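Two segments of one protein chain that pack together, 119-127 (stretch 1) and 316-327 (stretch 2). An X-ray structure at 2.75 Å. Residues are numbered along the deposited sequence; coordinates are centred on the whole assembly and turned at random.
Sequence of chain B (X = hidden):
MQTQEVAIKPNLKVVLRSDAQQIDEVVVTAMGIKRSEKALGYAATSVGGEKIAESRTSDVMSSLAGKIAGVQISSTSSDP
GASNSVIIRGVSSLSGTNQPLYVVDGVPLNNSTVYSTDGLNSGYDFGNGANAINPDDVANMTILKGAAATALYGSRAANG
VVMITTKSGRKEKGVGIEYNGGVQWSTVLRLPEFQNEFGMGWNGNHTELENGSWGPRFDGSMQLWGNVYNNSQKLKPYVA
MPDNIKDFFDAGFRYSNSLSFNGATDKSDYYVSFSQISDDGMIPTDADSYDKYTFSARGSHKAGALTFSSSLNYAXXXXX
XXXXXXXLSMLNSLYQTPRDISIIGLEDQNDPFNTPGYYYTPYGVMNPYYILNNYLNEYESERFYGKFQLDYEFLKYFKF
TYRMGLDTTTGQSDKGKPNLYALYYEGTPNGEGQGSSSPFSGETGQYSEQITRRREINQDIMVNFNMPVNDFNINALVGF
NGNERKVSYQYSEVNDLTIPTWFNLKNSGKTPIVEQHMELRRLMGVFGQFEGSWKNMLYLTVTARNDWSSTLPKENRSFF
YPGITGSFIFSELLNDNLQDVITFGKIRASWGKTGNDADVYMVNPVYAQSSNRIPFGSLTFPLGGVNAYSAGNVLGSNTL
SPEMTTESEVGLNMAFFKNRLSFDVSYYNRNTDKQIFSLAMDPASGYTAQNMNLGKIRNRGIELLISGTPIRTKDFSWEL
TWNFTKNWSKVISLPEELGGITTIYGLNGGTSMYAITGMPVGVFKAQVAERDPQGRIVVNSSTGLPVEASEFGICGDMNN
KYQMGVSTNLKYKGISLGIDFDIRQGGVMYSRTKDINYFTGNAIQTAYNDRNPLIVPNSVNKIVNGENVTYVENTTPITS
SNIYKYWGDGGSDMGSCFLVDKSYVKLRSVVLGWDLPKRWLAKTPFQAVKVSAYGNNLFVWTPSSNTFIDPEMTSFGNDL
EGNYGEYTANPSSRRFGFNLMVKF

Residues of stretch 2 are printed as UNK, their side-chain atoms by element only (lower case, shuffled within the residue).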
# COMPACT_ATOMS: atom_id res chain seq x y z
N GLY B 119 3.94 -9.86 17.82
CA GLY B 119 5.11 -9.82 18.68
C GLY B 119 6.15 -10.86 18.36
O GLY B 119 7.27 -10.75 18.88
N LEU B 120 5.85 -11.84 17.52
CA LEU B 120 6.79 -12.92 17.31
C LEU B 120 7.85 -12.55 16.29
O LEU B 120 8.99 -13.01 16.39
CB LEU B 120 6.07 -14.17 16.87
CG LEU B 120 4.86 -14.59 17.69
CD1 LEU B 120 4.37 -15.93 17.19
CD2 LEU B 120 5.21 -14.65 19.15
N ASN B 121 7.51 -11.73 15.31
CA ASN B 121 8.42 -11.46 14.22
C ASN B 121 8.80 -10.00 14.06
O ASN B 121 9.86 -9.72 13.50
CB ASN B 121 7.83 -11.96 12.89
CG ASN B 121 7.51 -13.41 12.94
OD1 ASN B 121 8.39 -14.25 12.89
ND2 ASN B 121 6.25 -13.73 13.08
N SER B 122 7.99 -9.07 14.56
CA SER B 122 8.26 -7.64 14.48
C SER B 122 7.77 -6.94 15.74
O SER B 122 6.91 -6.07 15.71
CB SER B 122 7.61 -7.04 13.24
OG SER B 122 8.48 -7.12 12.13
N GLY B 123 8.35 -7.31 16.88
CA GLY B 123 7.90 -6.76 18.14
C GLY B 123 8.42 -5.35 18.34
O GLY B 123 9.60 -5.07 18.11
N TYR B 124 7.53 -4.46 18.77
CA TYR B 124 7.89 -3.08 19.03
C TYR B 124 6.79 -2.47 19.88
O TYR B 124 5.68 -2.98 19.93
CB TYR B 124 8.11 -2.31 17.73
CG TYR B 124 6.92 -2.22 16.80
CD1 TYR B 124 5.84 -1.41 17.11
CD2 TYR B 124 6.90 -2.90 15.59
CE1 TYR B 124 4.77 -1.30 16.28
CE2 TYR B 124 5.82 -2.79 14.73
CZ TYR B 124 4.76 -1.98 15.09
OH TYR B 124 3.67 -1.84 14.27
N ASP B 125 7.13 -1.40 20.57
CA ASP B 125 6.17 -0.74 21.46
C ASP B 125 6.46 0.75 21.43
O ASP B 125 7.60 1.16 21.62
CB ASP B 125 6.28 -1.30 22.88
CG ASP B 125 5.09 -0.94 23.73
OD1 ASP B 125 4.81 0.27 23.88
OD2 ASP B 125 4.43 -1.86 24.23
N PHE B 126 5.43 1.55 21.19
CA PHE B 126 5.64 2.95 20.87
C PHE B 126 5.04 3.89 21.90
O PHE B 126 5.16 5.11 21.74
CB PHE B 126 5.06 3.27 19.48
CG PHE B 126 5.97 2.93 18.34
CD1 PHE B 126 7.33 3.02 18.47
CD2 PHE B 126 5.46 2.52 17.13
CE1 PHE B 126 8.17 2.71 17.41
CE2 PHE B 126 6.27 2.21 16.07
CZ PHE B 126 7.65 2.31 16.21
N GLY B 127 4.39 3.39 22.94
CA GLY B 127 3.96 4.21 24.04
C GLY B 127 2.48 4.07 24.32
O GLY B 127 1.72 3.53 23.53
N UNK B 316 3.95 15.94 21.43
CA UNK B 316 4.65 15.37 20.30
C UNK B 316 5.47 14.18 20.76
O UNK B 316 5.96 14.16 21.88
c UNK B 316 8.00 14.81 16.54
c UNK B 316 5.57 16.37 19.66
c UNK B 316 7.69 15.35 18.84
o UNK B 316 8.79 14.30 15.55
c UNK B 316 6.75 15.27 16.25
c UNK B 316 5.97 15.78 17.26
c UNK B 316 8.48 14.84 17.83
c UNK B 316 6.43 15.82 18.57
N UNK B 317 5.64 13.19 19.88
CA UNK B 317 6.64 12.18 20.15
C UNK B 317 7.19 11.65 18.84
O UNK B 317 6.48 11.58 17.85
c UNK B 317 4.56 9.12 21.32
c UNK B 317 5.13 10.12 20.34
c UNK B 317 6.08 11.04 21.00
o UNK B 317 3.68 9.45 22.11
n UNK B 317 5.08 7.91 21.29
N UNK B 318 8.47 11.31 18.85
CA UNK B 318 9.06 10.54 17.77
C UNK B 318 9.77 9.34 18.37
O UNK B 318 10.83 9.48 18.96
n UNK B 318 13.65 11.08 14.27
c UNK B 318 11.25 11.47 14.74
c UNK B 318 12.38 10.49 14.77
c UNK B 318 10.08 10.92 15.48
c UNK B 318 10.03 11.36 16.93
N UNK B 319 9.18 8.17 18.20
CA UNK B 319 9.80 6.92 18.60
C UNK B 319 10.50 6.27 17.42
O UNK B 319 10.00 6.29 16.30
c UNK B 319 8.75 5.95 19.14
o UNK B 319 7.24 7.52 20.07
n UNK B 319 7.99 5.92 21.41
c UNK B 319 7.93 6.54 20.25
N UNK B 320 11.66 5.71 17.69
CA UNK B 320 12.33 4.75 16.82
C UNK B 320 12.64 3.54 17.67
O UNK B 320 13.00 3.67 18.84
c UNK B 320 13.63 5.30 16.23
n UNK B 320 13.29 6.16 14.01
c UNK B 320 13.41 6.45 15.29
o UNK B 320 13.36 7.60 15.71
N UNK B 321 12.50 2.36 17.10
CA UNK B 321 12.55 1.14 17.89
C UNK B 321 13.50 0.16 17.23
O UNK B 321 13.55 0.07 16.00
c UNK B 321 10.20 0.05 20.25
c UNK B 321 11.40 -2.41 20.31
c UNK B 321 11.17 0.55 18.02
c UNK B 321 10.99 -0.34 19.20
c UNK B 321 10.01 -0.77 21.33
c UNK B 321 10.61 -2.00 21.35
c UNK B 321 11.58 -1.58 19.24
N UNK B 322 14.26 -0.56 18.04
CA UNK B 322 15.08 -1.66 17.55
C UNK B 322 14.21 -2.91 17.62
O UNK B 322 14.03 -3.52 18.68
c UNK B 322 16.37 -1.80 18.35
N UNK B 323 13.65 -3.28 16.47
CA UNK B 323 12.63 -4.30 16.36
C UNK B 323 13.10 -5.64 16.92
O UNK B 323 14.25 -6.03 16.74
o UNK B 323 12.08 -3.17 14.30
c UNK B 323 12.25 -4.46 14.90
c UNK B 323 10.97 -5.26 14.75
N UNK B 324 12.20 -6.35 17.60
CA UNK B 324 12.50 -7.67 18.14
C UNK B 324 11.74 -8.74 17.37
O UNK B 324 10.77 -8.45 16.66
c UNK B 324 12.76 -6.68 20.46
c UNK B 324 12.15 -7.80 19.64
o UNK B 324 10.73 -7.79 19.81
N UNK B 325 12.18 -9.98 17.53
CA UNK B 325 11.50 -11.09 16.91
C UNK B 325 12.45 -12.23 16.59
O UNK B 325 13.64 -12.19 16.88
N UNK B 326 11.88 -13.27 15.99
CA UNK B 326 12.63 -14.49 15.72
C UNK B 326 13.34 -14.48 14.38
O UNK B 326 14.05 -15.44 14.07
c UNK B 326 10.44 -15.58 15.00
o UNK B 326 9.89 -17.67 15.93
n UNK B 326 8.26 -16.60 14.85
c UNK B 326 9.50 -16.71 15.29
c UNK B 326 11.71 -15.69 15.79
N UNK B 327 13.18 -13.44 13.59
CA UNK B 327 13.77 -13.40 12.27
C UNK B 327 15.05 -12.60 12.23
O UNK B 327 15.90 -12.71 13.11
O HOH W 1 8.94 3.64 21.77

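Stretch 2 runs almost opposite in direction to stretch 1, entering as a strand and leaving as a loop. Position 316 has one carbon leading into a six-carbon ring that bears an oxygen, and its side chain is out of reach of stretch 1; this is tyrosine. Position 317 has three carbons, the third carrying one oxygen and one nitrogen, and points toward stretch 1, where its nitrogen meets the backbone carbonyl of Phe 126. The side chain is that of glutamine, and the contact is a weak hydrogen bond, NE2 of Gln 317 to O of Phe 126, 2.8 Å.

Position 318 carries four carbons in a row ending in nitrogen, a lysine, with no contact here. At position 319 there are two carbons, the second bearing oxygen and nitrogen, which makes it asparagine. Its CB lies 3.3 Å from CD1 of Phe 126, and OD1 of Asn 319 accepts a 2.5 Å hydrogen bond from NE2 of Gln 317, tying the two amides together. A water bridges the stretches, accepting from ND2 of Asn 319 (2.5 Å) and donating to O of Asp 125 (2.8 Å). Position 320 has the same atoms, again two carbons with a terminal oxygen and nitrogen, but points away: a second asparagine, ending the strand.

Position 321 is one carbon followed by a bare six-carbon ring directed toward stretch 1, and so phenylalanine. CA of Tyr 124 sits over the ring face, 3.7 Å from the centroid of the Phe 321 ring and only 9° off its normal, a CH-pi contact. CB of Tyr 124 lies 3.8 Å from CG of Phe 321, while CE1 of Phe 126 reaches CB of Phe 321 at 3.7 Å. A single carbon pointing away marks position 322 as alanine.

Position 323 has a carbon bearing one oxygen and one carbon. The branch identifies threonine, whose CG2 packs 3.6 Å from CA of Ser 122; CA of Thr 323 makes a CA-H...O contact with O of Gly 123 at 3.6 Å. Position 324 shows the same branch, a second threonine, and pairs its backbone with Gly 123.

Position 325 has no side-chain atoms and is glycine. A CB would point toward stretch 1 and fall 2.5 Å from O of Asn 121, a clash, and the backbone angles alone call for glycine. Position 326 has three carbons with a terminal oxygen and nitrogen, a glutamine; NE2 of Gln 326 donates to OD1 of Asn 121 (3.1 Å). Position 327, also without side-chain atoms, is glycine, although a CB would have room.

The contact rests on one antiparallel bridge, in which N of Gly 123 donates to O of Thr 324 (2.7 Å) and N of Thr 324 to O of Gly 123 (2.9 Å). N of Gln 326 extends the backbone pairing to O of Leu 120 (2.9 Å). Beyond the bridge, aromatic packing around Phe 321 and the amides near Phe 126 complete the join.

Stretch 2, residues 316-327: YQKNNFATTGQG
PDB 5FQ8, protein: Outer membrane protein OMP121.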